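Local atomic coordinates of transcription initiation factor TFIID subunit 5 (Encephalitozoon cuniculi, PDB entry 2J4B), a protein that serves as a TBP-associated subunit of the TFIID and SAGA complexes and is thought to take part in regulating RNA polymerase transcription. Residues V13-W18 against I111-E116; Y35-H40 against T120-I125; I41-I46 against E76-V81. One frame throughout, in Å; residues are numbered along the deposited sequence.

Contact 1 of 3, residues V13-W18 against I111-E116; sequences VSLKTW and INFLEE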
loop_
_atom_site.group_PDB
_atom_site.type_symbol
_atom_site.label_atom_id
_atom_site.label_comp_id
_atom_site.label_asym_id
_atom_site.label_seq_id
_atom_site.Cartn_x
_atom_site.Cartn_y
_atom_site.Cartn_z
ATOM N N VAL A 13 -6.275 -2.153 -7.059
ATOM C CA VAL A 13 -7.565 -2.834 -7.193
ATOM C C VAL A 13 -7.444 -4.332 -7.486
ATOM O O VAL A 13 -8.094 -5.150 -6.849
ATOM C CB VAL A 13 -8.407 -2.205 -8.333
ATOM C CG1 VAL A 13 -9.694 -2.994 -8.538
ATOM C CG2 VAL A 13 -8.707 -0.720 -8.040
ATOM N N SER A 14 -6.627 -4.680 -8.470
ATOM C CA SER A 14 -6.466 -6.072 -8.896
ATOM C C SER A 14 -5.872 -6.944 -7.770
ATOM O O SER A 14 -6.256 -8.110 -7.600
ATOM C CB SER A 14 -5.598 -6.121 -10.157
ATOM O OG SER A 14 -4.767 -7.267 -10.173
ATOM N N LEU A 15 -4.952 -6.368 -7.001
ATOM C CA LEU A 15 -4.477 -6.987 -5.769
ATOM C C LEU A 15 -5.588 -7.070 -4.728
ATOM O O LEU A 15 -5.840 -8.122 -4.162
ATOM C CB LEU A 15 -3.306 -6.201 -5.197
ATOM C CG LEU A 15 -2.793 -6.673 -3.833
ATOM C CD1 LEU A 15 -2.355 -8.137 -3.856
ATOM C CD2 LEU A 15 -1.675 -5.747 -3.380
ATOM N N LYS A 16 -6.254 -5.955 -4.477
ATOM C CA LYS A 16 -7.381 -5.931 -3.548
ATOM C C LYS A 16 -8.411 -7.022 -3.861
ATOM O O LYS A 16 -8.873 -7.711 -2.961
ATOM C CB LYS A 16 -8.053 -4.563 -3.577
ATOM C CG LYS A 16 -9.193 -4.403 -2.591
ATOM C CD LYS A 16 -9.812 -3.014 -2.693
ATOM C CE LYS A 16 -11.196 -2.989 -2.099
ATOM N NZ LYS A 16 -11.902 -1.723 -2.407
ATOM N N THR A 17 -8.756 -7.179 -5.134
ATOM C CA THR A 17 -9.776 -8.135 -5.544
ATOM C C THR A 17 -9.314 -9.583 -5.360
ATOM O O THR A 17 -10.123 -10.483 -5.075
ATOM C CB THR A 17 -10.166 -7.909 -7.019
ATOM O OG1 THR A 17 -10.543 -6.534 -7.204
ATOM C CG2 THR A 17 -11.299 -8.826 -7.422
ATOM N N TRP A 18 -8.012 -9.799 -5.532
ATOM C CA TRP A 18 -7.421 -11.122 -5.359
ATOM C C TRP A 18 -7.427 -11.496 -3.885
ATOM O O TRP A 18 -7.864 -12.581 -3.516
ATOM C CB TRP A 18 -6.006 -11.142 -5.933
ATOM C CG TRP A 18 -5.269 -12.424 -5.724
ATOM C CD1 TRP A 18 -5.368 -13.559 -6.469
ATOM C CD2 TRP A 18 -4.291 -12.692 -4.699
ATOM N NE1 TRP A 18 -4.522 -14.521 -5.971
ATOM C CE2 TRP A 18 -3.847 -14.014 -4.887
ATOM C CE3 TRP A 18 -3.748 -11.934 -3.649
ATOM C CZ2 TRP A 18 -2.886 -14.609 -4.057
ATOM C CZ3 TRP A 18 -2.798 -12.515 -2.830
ATOM C CH2 TRP A 18 -2.377 -13.850 -3.037
ATOM N N ILE A 111 3.512 -13.423 -3.634
ATOM C CA ILE A 111 4.588 -13.078 -4.577
ATOM C C ILE A 111 4.368 -13.769 -5.913
ATOM O O ILE A 111 4.650 -13.201 -6.962
ATOM C CB ILE A 111 6.009 -13.436 -4.042
ATOM C CG1 ILE A 111 6.234 -12.874 -2.635
ATOM C CG2 ILE A 111 7.066 -12.873 -4.973
ATOM C CD1 ILE A 111 6.335 -11.398 -2.594
ATOM N N ASN A 112 3.864 -14.997 -5.858
ATOM C CA ASN A 112 3.427 -15.708 -7.052
ATOM C C ASN A 112 2.413 -14.858 -7.803
ATOM O O ASN A 112 2.506 -14.671 -9.010
ATOM C CB ASN A 112 2.801 -17.066 -6.686
ATOM C CG ASN A 112 3.815 -18.076 -6.156
ATOM O OD1 ASN A 112 5.019 -17.905 -6.294
ATOM N ND2 ASN A 112 3.319 -19.140 -5.546
ATOM N N PHE A 113 1.440 -14.321 -7.083
ATOM C CA PHE A 113 0.411 -13.484 -7.720
ATOM C C PHE A 113 0.992 -12.227 -8.379
ATOM O O PHE A 113 0.663 -11.901 -9.521
ATOM C CB PHE A 113 -0.665 -13.079 -6.703
ATOM C CG PHE A 113 -1.677 -12.166 -7.269
ATOM C CD1 PHE A 113 -2.610 -12.634 -8.177
ATOM C CD2 PHE A 113 -1.674 -10.831 -6.951
ATOM C CE1 PHE A 113 -3.524 -11.790 -8.728
ATOM C CE2 PHE A 113 -2.591 -9.978 -7.518
ATOM C CZ PHE A 113 -3.515 -10.453 -8.387
ATOM N N LEU A 114 1.852 -11.514 -7.659
ATOM C CA LEU A 114 2.473 -10.295 -8.206
ATOM C C LEU A 114 3.415 -10.578 -9.388
ATOM O O LEU A 114 3.433 -9.836 -10.365
ATOM C CB LEU A 114 3.223 -9.539 -7.118
ATOM C CG LEU A 114 2.412 -9.129 -5.888
ATOM C CD1 LEU A 114 3.365 -8.749 -4.743
ATOM C CD2 LEU A 114 1.452 -7.989 -6.230
ATOM N N GLU A 115 4.191 -11.652 -9.298
ATOM C CA GLU A 115 5.078 -12.065 -10.408
ATOM C C GLU A 115 4.339 -12.625 -11.621
ATOM O O GLU A 115 4.764 -12.435 -12.765
ATOM C CB GLU A 115 6.081 -13.116 -9.931
ATOM C CG GLU A 115 7.212 -12.533 -9.104
ATOM C CD GLU A 115 8.215 -13.583 -8.641
ATOM O OE1 GLU A 115 7.838 -14.760 -8.415
ATOM O OE2 GLU A 115 9.396 -13.210 -8.505
ATOM N N GLU A 116 3.247 -13.341 -11.381
ATOM C CA GLU A 116 2.499 -13.936 -12.482
ATOM C C GLU A 116 1.730 -12.875 -13.263
ATOM O O GLU A 116 1.408 -13.062 -14.433
ATOM C CB GLU A 116 1.545 -15.012 -11.964
ATOM C CG GLU A 116 0.741 -15.712 -13.069
ATOM C CD GLU A 116 0.168 -17.046 -12.609
ATOM O OE1 GLU A 116 -0.019 -17.225 -11.376
ATOM O OE2 GLU A 116 -0.087 -17.920 -13.467
#

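Contact 2 of 3, residues Y35-H40 against T120-I125; sequences YPLFIH and TYILKI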
loop_
_atom_site.group_PDB
_atom_site.type_symbol
_atom_site.label_atom_id
_atom_site.label_comp_id
_atom_site.label_asym_id
_atom_site.label_seq_id
_atom_site.Cartn_x
_atom_site.Cartn_y
_atom_site.Cartn_z
ATOM N N TYR A 35 -2.725 -1.100 3.172
ATOM C CA TYR A 35 -2.638 0.233 3.782
ATOM C C TYR A 35 -1.386 1.006 3.380
ATOM O O TYR A 35 -1.500 2.137 2.885
ATOM C CB TYR A 35 -2.718 0.188 5.314
ATOM C CG TYR A 35 -2.490 1.561 5.945
ATOM C CD1 TYR A 35 -3.354 2.615 5.685
ATOM C CD2 TYR A 35 -1.414 1.801 6.768
ATOM C CE1 TYR A 35 -3.164 3.839 6.247
ATOM C CE2 TYR A 35 -1.212 3.032 7.345
ATOM C CZ TYR A 35 -2.092 4.054 7.089
ATOM O OH TYR A 35 -1.895 5.308 7.654
ATOM N N PRO A 36 -0.192 0.426 3.627
ATOM C CA PRO A 36 1.045 1.064 3.162
ATOM C C PRO A 36 1.104 1.209 1.645
ATOM O O PRO A 36 1.565 2.221 1.156
ATOM C CB PRO A 36 2.147 0.129 3.674
ATOM C CG PRO A 36 1.466 -1.157 3.964
ATOM C CD PRO A 36 0.084 -0.820 4.360
ATOM N N LEU A 37 0.624 0.225 0.904
ATOM C CA LEU A 37 0.571 0.352 -0.542
ATOM C C LEU A 37 -0.303 1.544 -0.967
ATOM O O LEU A 37 0.063 2.314 -1.858
ATOM C CB LEU A 37 0.011 -0.924 -1.152
ATOM C CG LEU A 37 -0.167 -0.918 -2.673
ATOM C CD1 LEU A 37 1.064 -0.337 -3.430
ATOM C CD2 LEU A 37 -0.500 -2.363 -3.135
ATOM N N PHE A 38 -1.462 1.661 -0.320
ATOM C CA PHE A 38 -2.413 2.750 -0.533
ATOM C C PHE A 38 -1.813 4.144 -0.341
ATOM O O PHE A 38 -1.926 5.005 -1.201
ATOM C CB PHE A 38 -3.584 2.567 0.430
ATOM C CG PHE A 38 -4.509 3.738 0.516
ATOM C CD1 PHE A 38 -5.459 3.962 -0.463
ATOM C CD2 PHE A 38 -4.475 4.581 1.616
ATOM C CE1 PHE A 38 -6.353 5.030 -0.357
ATOM C CE2 PHE A 38 -5.372 5.646 1.743
ATOM C CZ PHE A 38 -6.306 5.867 0.755
ATOM N N ILE A 39 -1.186 4.357 0.801
ATOM C CA ILE A 39 -0.547 5.637 1.089
ATOM C C ILE A 39 0.518 5.875 0.044
ATOM O O ILE A 39 0.631 6.965 -0.509
ATOM C CB ILE A 39 0.090 5.644 2.501
ATOM C CG1 ILE A 39 -1.009 5.594 3.574
ATOM C CG2 ILE A 39 0.971 6.879 2.701
ATOM C CD1 ILE A 39 -2.032 6.714 3.469
ATOM N N HIS A 40 1.289 4.833 -0.249
ATOM C CA HIS A 40 2.399 4.975 -1.175
ATOM C C HIS A 40 1.941 5.385 -2.569
ATOM O O HIS A 40 2.625 6.151 -3.241
ATOM C CB HIS A 40 3.249 3.703 -1.224
ATOM C CG HIS A 40 4.352 3.690 -0.222
ATOM N ND1 HIS A 40 5.356 4.632 -0.212
ATOM C CD2 HIS A 40 4.608 2.856 0.812
ATOM C CE1 HIS A 40 6.188 4.375 0.780
ATOM N NE2 HIS A 40 5.754 3.301 1.419
ATOM N N THR A 120 4.687 -4.980 -11.433
ATOM C CA THR A 120 6.054 -4.523 -11.257
ATOM C C THR A 120 6.171 -3.357 -10.260
ATOM O O THR A 120 7.177 -3.204 -9.549
ATOM C CB THR A 120 6.616 -4.124 -12.639
ATOM O OG1 THR A 120 8.020 -3.874 -12.562
ATOM C CG2 THR A 120 5.925 -2.885 -13.119
ATOM N N TYR A 121 5.131 -2.543 -10.179
ATOM C CA TYR A 121 5.140 -1.405 -9.270
ATOM C C TYR A 121 4.962 -1.853 -7.818
ATOM O O TYR A 121 5.583 -1.290 -6.917
ATOM C CB TYR A 121 4.058 -0.402 -9.650
ATOM C CG TYR A 121 3.868 0.661 -8.604
ATOM C CD1 TYR A 121 4.638 1.811 -8.620
ATOM C CD2 TYR A 121 2.946 0.494 -7.571
ATOM C CE1 TYR A 121 4.485 2.781 -7.665
ATOM C CE2 TYR A 121 2.795 1.456 -6.596
ATOM C CZ TYR A 121 3.570 2.599 -6.650
ATOM O OH TYR A 121 3.438 3.570 -5.698
ATOM N N ILE A 122 4.107 -2.852 -7.585
ATOM C CA ILE A 122 3.830 -3.310 -6.220
ATOM C C ILE A 122 5.043 -4.027 -5.643
ATOM O O ILE A 122 5.323 -3.898 -4.460
ATOM C CB ILE A 122 2.606 -4.244 -6.136
ATOM C CG1 ILE A 122 1.325 -3.513 -6.553
ATOM C CG2 ILE A 122 2.449 -4.795 -4.710
ATOM C CD1 ILE A 122 0.045 -4.353 -6.401
ATOM N N LEU A 123 5.758 -4.777 -6.490
ATOM C CA LEU A 123 6.995 -5.476 -6.092
ATOM C C LEU A 123 8.093 -4.488 -5.751
ATOM O O LEU A 123 8.914 -4.744 -4.894
ATOM C CB LEU A 123 7.514 -6.383 -7.224
ATOM C CG LEU A 123 6.672 -7.582 -7.650
ATOM C CD1 LEU A 123 7.085 -8.098 -9.033
ATOM C CD2 LEU A 123 6.759 -8.678 -6.637
ATOM N N LYS A 124 8.121 -3.360 -6.455
ATOM C CA LYS A 124 9.092 -2.321 -6.165
ATOM C C LYS A 124 8.818 -1.810 -4.781
ATOM O O LYS A 124 9.721 -1.731 -3.953
ATOM C CB LYS A 124 8.998 -1.190 -7.176
ATOM C CG LYS A 124 10.070 -0.112 -7.033
ATOM C CD LYS A 124 9.838 1.016 -8.043
ATOM C CE LYS A 124 8.478 1.743 -7.839
ATOM N NZ LYS A 124 8.252 2.759 -8.934
ATOM N N ILE A 125 7.556 -1.514 -4.509
ATOM C CA ILE A 125 7.168 -1.021 -3.198
ATOM C C ILE A 125 7.573 -2.002 -2.091
ATOM O O ILE A 125 8.116 -1.588 -1.074
ATOM C CB ILE A 125 5.653 -0.740 -3.115
ATOM C CG1 ILE A 125 5.268 0.414 -4.048
ATOM C CG2 ILE A 125 5.220 -0.474 -1.630
ATOM C CD1 ILE A 125 5.998 1.671 -3.775
#

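Contact 3 of 3, residues I41-I46 against E76-V81; sequences IYFDLI and ESIYTV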
loop_
_atom_site.group_PDB
_atom_site.type_symbol
_atom_site.label_atom_id
_atom_site.label_comp_id
_atom_site.label_asym_id
_atom_site.label_seq_id
_atom_site.Cartn_x
_atom_site.Cartn_y
_atom_site.Cartn_z
ATOM N N ILE A 41 0.817 4.849 -3.018
ATOM C CA ILE A 41 0.222 5.288 -4.293
ATOM C C ILE A 41 -0.225 6.760 -4.250
ATOM O O ILE A 41 0.032 7.534 -5.176
ATOM C CB ILE A 41 -0.966 4.374 -4.687
ATOM C CG1 ILE A 41 -0.429 2.963 -5.016
ATOM C CG2 ILE A 41 -1.740 4.962 -5.852
ATOM C CD1 ILE A 41 -1.509 1.906 -5.119
ATOM N N TYR A 42 -0.877 7.136 -3.158
ATOM C CA TYR A 42 -1.268 8.511 -2.909
ATOM C C TYR A 42 -0.081 9.472 -2.948
ATOM O O TYR A 42 -0.125 10.501 -3.612
ATOM C CB TYR A 42 -1.923 8.576 -1.547
ATOM C CG TYR A 42 -2.501 9.913 -1.148
ATOM C CD1 TYR A 42 -3.588 10.461 -1.836
ATOM C CD2 TYR A 42 -2.001 10.605 -0.047
ATOM C CE1 TYR A 42 -4.143 11.670 -1.458
ATOM C CE2 TYR A 42 -2.557 11.828 0.339
ATOM C CZ TYR A 42 -3.630 12.346 -0.377
ATOM O OH TYR A 42 -4.191 13.546 -0.012
ATOM N N PHE A 43 0.977 9.149 -2.213
ATOM C CA PHE A 43 2.175 9.978 -2.214
ATOM C C PHE A 43 2.844 10.018 -3.593
ATOM O O PHE A 43 3.440 11.038 -3.975
ATOM C CB PHE A 43 3.158 9.468 -1.167
ATOM C CG PHE A 43 2.818 9.870 0.248
ATOM C CD1 PHE A 43 1.630 10.507 0.552
ATOM C CD2 PHE A 43 3.694 9.576 1.284
ATOM C CE1 PHE A 43 1.335 10.859 1.841
ATOM C CE2 PHE A 43 3.396 9.930 2.592
ATOM C CZ PHE A 43 2.216 10.556 2.867
ATOM N N ASP A 44 2.746 8.921 -4.345
ATOM C CA ASP A 44 3.369 8.854 -5.668
ATOM C C ASP A 44 2.615 9.681 -6.733
ATOM O O ASP A 44 3.240 10.293 -7.609
ATOM C CB ASP A 44 3.538 7.411 -6.102
ATOM C CG ASP A 44 4.848 6.820 -5.634
ATOM O OD1 ASP A 44 5.812 7.602 -5.500
ATOM O OD2 ASP A 44 4.941 5.582 -5.398
ATOM N N LEU A 45 1.287 9.722 -6.642
ATOM C CA LEU A 45 0.480 10.581 -7.505
ATOM C C LEU A 45 0.728 12.066 -7.224
ATOM O O LEU A 45 0.706 12.909 -8.148
ATOM C CB LEU A 45 -1.010 10.254 -7.353
ATOM C CG LEU A 45 -1.452 8.886 -7.902
ATOM C CD1 LEU A 45 -2.887 8.558 -7.401
ATOM C CD2 LEU A 45 -1.344 8.781 -9.437
ATOM N N ILE A 46 0.954 12.380 -5.953
ATOM C CA ILE A 46 1.290 13.740 -5.527
ATOM C C ILE A 46 2.655 14.182 -6.071
ATOM O O ILE A 46 2.815 15.298 -6.575
ATOM C CB ILE A 46 1.295 13.849 -3.996
ATOM C CG1 ILE A 46 -0.141 13.842 -3.454
ATOM C CG2 ILE A 46 2.001 15.106 -3.539
ATOM C CD1 ILE A 46 -0.200 13.703 -1.935
ATOM N N GLU A 76 -5.313 13.032 4.864
ATOM C CA GLU A 76 -6.348 13.756 4.124
ATOM C C GLU A 76 -5.941 15.190 3.743
ATOM O O GLU A 76 -6.260 15.649 2.650
ATOM C CB GLU A 76 -7.639 13.777 4.949
ATOM C CG GLU A 76 -8.641 14.844 4.551
ATOM C CD GLU A 76 -9.666 15.094 5.638
ATOM O OE1 GLU A 76 -10.393 14.138 5.999
ATOM O OE2 GLU A 76 -9.744 16.245 6.124
ATOM N N SER A 77 -5.235 15.884 4.640
ATOM C CA SER A 77 -4.850 17.283 4.428
ATOM C C SER A 77 -3.542 17.441 3.666
ATOM O O SER A 77 -3.096 18.559 3.446
ATOM C CB SER A 77 -4.730 18.027 5.775
ATOM O OG SER A 77 -3.433 17.874 6.364
ATOM N N ILE A 78 -2.924 16.330 3.275
ATOM C CA ILE A 78 -1.662 16.351 2.537
ATOM C C ILE A 78 -1.891 16.197 1.032
ATOM O O ILE A 78 -2.078 15.077 0.562
ATOM C CB ILE A 78 -0.764 15.199 3.004
ATOM C CG1 ILE A 78 -0.421 15.367 4.480
ATOM C CG2 ILE A 78 0.527 15.121 2.176
ATOM C CD1 ILE A 78 0.332 14.194 5.033
ATOM N N TYR A 79 -1.869 17.313 0.293
ATOM C CA TYR A 79 -2.151 17.318 -1.154
ATOM C C TYR A 79 -0.915 17.520 -2.029
ATOM O O TYR A 79 -0.864 17.021 -3.146
ATOM C CB TYR A 79 -3.152 18.431 -1.525
ATOM C CG TYR A 79 -4.352 18.505 -0.626
ATOM C CD1 TYR A 79 -5.296 17.483 -0.613
ATOM C CD2 TYR A 79 -4.546 19.591 0.219
ATOM C CE1 TYR A 79 -6.396 17.540 0.212
ATOM C CE2 TYR A 79 -5.652 19.650 1.054
ATOM C CZ TYR A 79 -6.566 18.617 1.045
ATOM O OH TYR A 79 -7.662 18.668 1.866
ATOM N N THR A 80 0.060 18.280 -1.546
ATOM C CA THR A 80 1.199 18.646 -2.373
ATOM C C THR A 80 2.491 18.059 -1.850
ATOM O O THR A 80 2.534 17.500 -0.752
ATOM C CB THR A 80 1.348 20.165 -2.462
ATOM O OG1 THR A 80 1.723 20.684 -1.178
ATOM C CG2 THR A 80 0.036 20.796 -2.928
ATOM N N VAL A 81 3.539 18.182 -2.655
ATOM C CA VAL A 81 4.869 17.732 -2.288
ATOM C C VAL A 81 5.394 18.486 -1.079
ATOM O O VAL A 81 6.053 17.895 -0.226
ATOM C CB VAL A 81 5.870 17.898 -3.471
ATOM C CG1 VAL A 81 7.324 17.935 -2.975
ATOM C CG2 VAL A 81 5.676 16.779 -4.464
HETATM O O HOH W 1 -6.986 13.912 0.295
HETATM O O HOH W 2 2.501 17.999 -5.645
#

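Contact 1 of 3, residues V13-W18 against I111-E116
L15 and L114 mark the nearest approach of the two backbones, 8.1 Å from CA to CA, where helix 8-21 passes helix 104-116. The segment axes come within 11.5 Å and run at 142° to each other, roughly antiparallel. This helix pair belongs to the mainly helical NTD2 domain of TAF5, and the spacing suits the two large rings lying between the backbones. W18 and F113 form a face-to-face stack: the five-membered ring of W18 and the ring of F113 have centroids 3.8 Å apart and planes only 13° from parallel. Both CG atoms are anti to their backbone N. The two side chains pass alongside, pointing opposite ways, an overlap that sets each CB over the partner's ring in a CH-pi contact, F113 CB above the six-membered ring of W18 and W18 CB above that of F113. Flat aromatics suit this place because one overlap fills the gap and buries both inner faces. L15, a branched aliphatic, closes the deeper side, its CD1 4.1 Å from F113 CE2, while I122 and L37 lie beyond it. At the far end of the phenyl ring, F113 CZ rests 3.7 Å from the carbonyl oxygen S14 O.

Contact 2 of 3, residues Y35-H40 against T120-I125
L37 reaches from helix 34-47 into the side chains of Y121, I122 and I125 on helix 120-129, and the close packing of this contact centres on its two methyl groups. With CG anti to the backbone N (chi1 177°), the branch extends off its helix toward the other. L37 CD2 sits 3.9 Å from I122 CD1, and the two side chains cross at about a right angle. L37 CD1 turns to Y121, meeting CE2 at 4.0 Å at the edge of the tyrosine ring, and lies 4.3 Å from I125 CG1. A forked aliphatic suits the spot, since each methyl can serve a different neighbour. The segments run at 108° to one another, an almost perpendicular crossing near the centre of the helical NTD2 domain of TAF5, with axes 11.0 Å apart; L15 of helix 8-21 packs on both L37 and I122. The packing slackens toward H40, whose CD2 meets I125 CG2 at 4.2 Å. This buried imidazole also has partners elsewhere, stacking on H129 and meeting the ring of F93. On the solvent side lies Y121, partly exposed, where an amphipathic residue fits well: its ring edge serves the leucine, while Y121 OH is hydrogen-bonded to D44 OD2 and lies 3.7 Å from H40 O.

Contact 3 of 3, residues I41-I46 against E76-V81
Y42 and I46, one turn apart on helix 34-47, both point toward the chain that links helix 69-75 to helix 81-86, and they meet it in different ways. Y42 has CG anti to its backbone N (chi1 -175°), and Y42 OH ends 2.7 Å from I78 O in a hydrogen bond that is weak and not settled, since its one proton has another acceptor within reach. I46 CD1 lies over one face of that tyrosine ring, 3.8 Å above the plane and displaced toward the rim, and both reach the loop side by side. The isoleucine runs against backbone more than side chains: I46 CG1 is 3.3 Å from Y79 O, and I46 CG2 3.4 Å from T80 C. F43 comes in beside them, CE1 touching I78 CG2 at 4.4 Å, and I78 also packs on F89 and A90 of helix 88-95. Two waters bridge the segments: one between Y42 OH and E76 O, the other from backbone to backbone, donating to I46 O at 2.9 Å and accepting from V81 N at 3.2 Å, just beyond T80, the N-cap of helix 81-86. In this irregular segment the peptide groups need partners that a helix or sheet would supply. Bound water, and perhaps the tyrosine hydroxyl, meet part of that need at a partly buried edge, while isoleucine provides the close apolar cover.

How the contacts relate
Helix 34-47 carries two of the three contacts: its first half meets helix 120-129 in contact 2, and its second half meets a loop in contact 3, farther out and only partly buried. Contact 1 is buried too, but its centre lies about 12 Å from the chain's centre, against about 4 Å for contact 2. Contacts 1 and 2 join directly, L15 CD2 lying 3.6 Å from L37 CD2, and their partner helices 104-116 and 120-129 are consecutive in the chain. Contacts 2 and 3 are linked by Y121 and D44. Contacts 1 and 3 lie on opposite sides of the centre. Chemistry follows place: stacked aromatics in contact 1, aliphatic branches in contact 2, backbone carbonyls and water in contact 3.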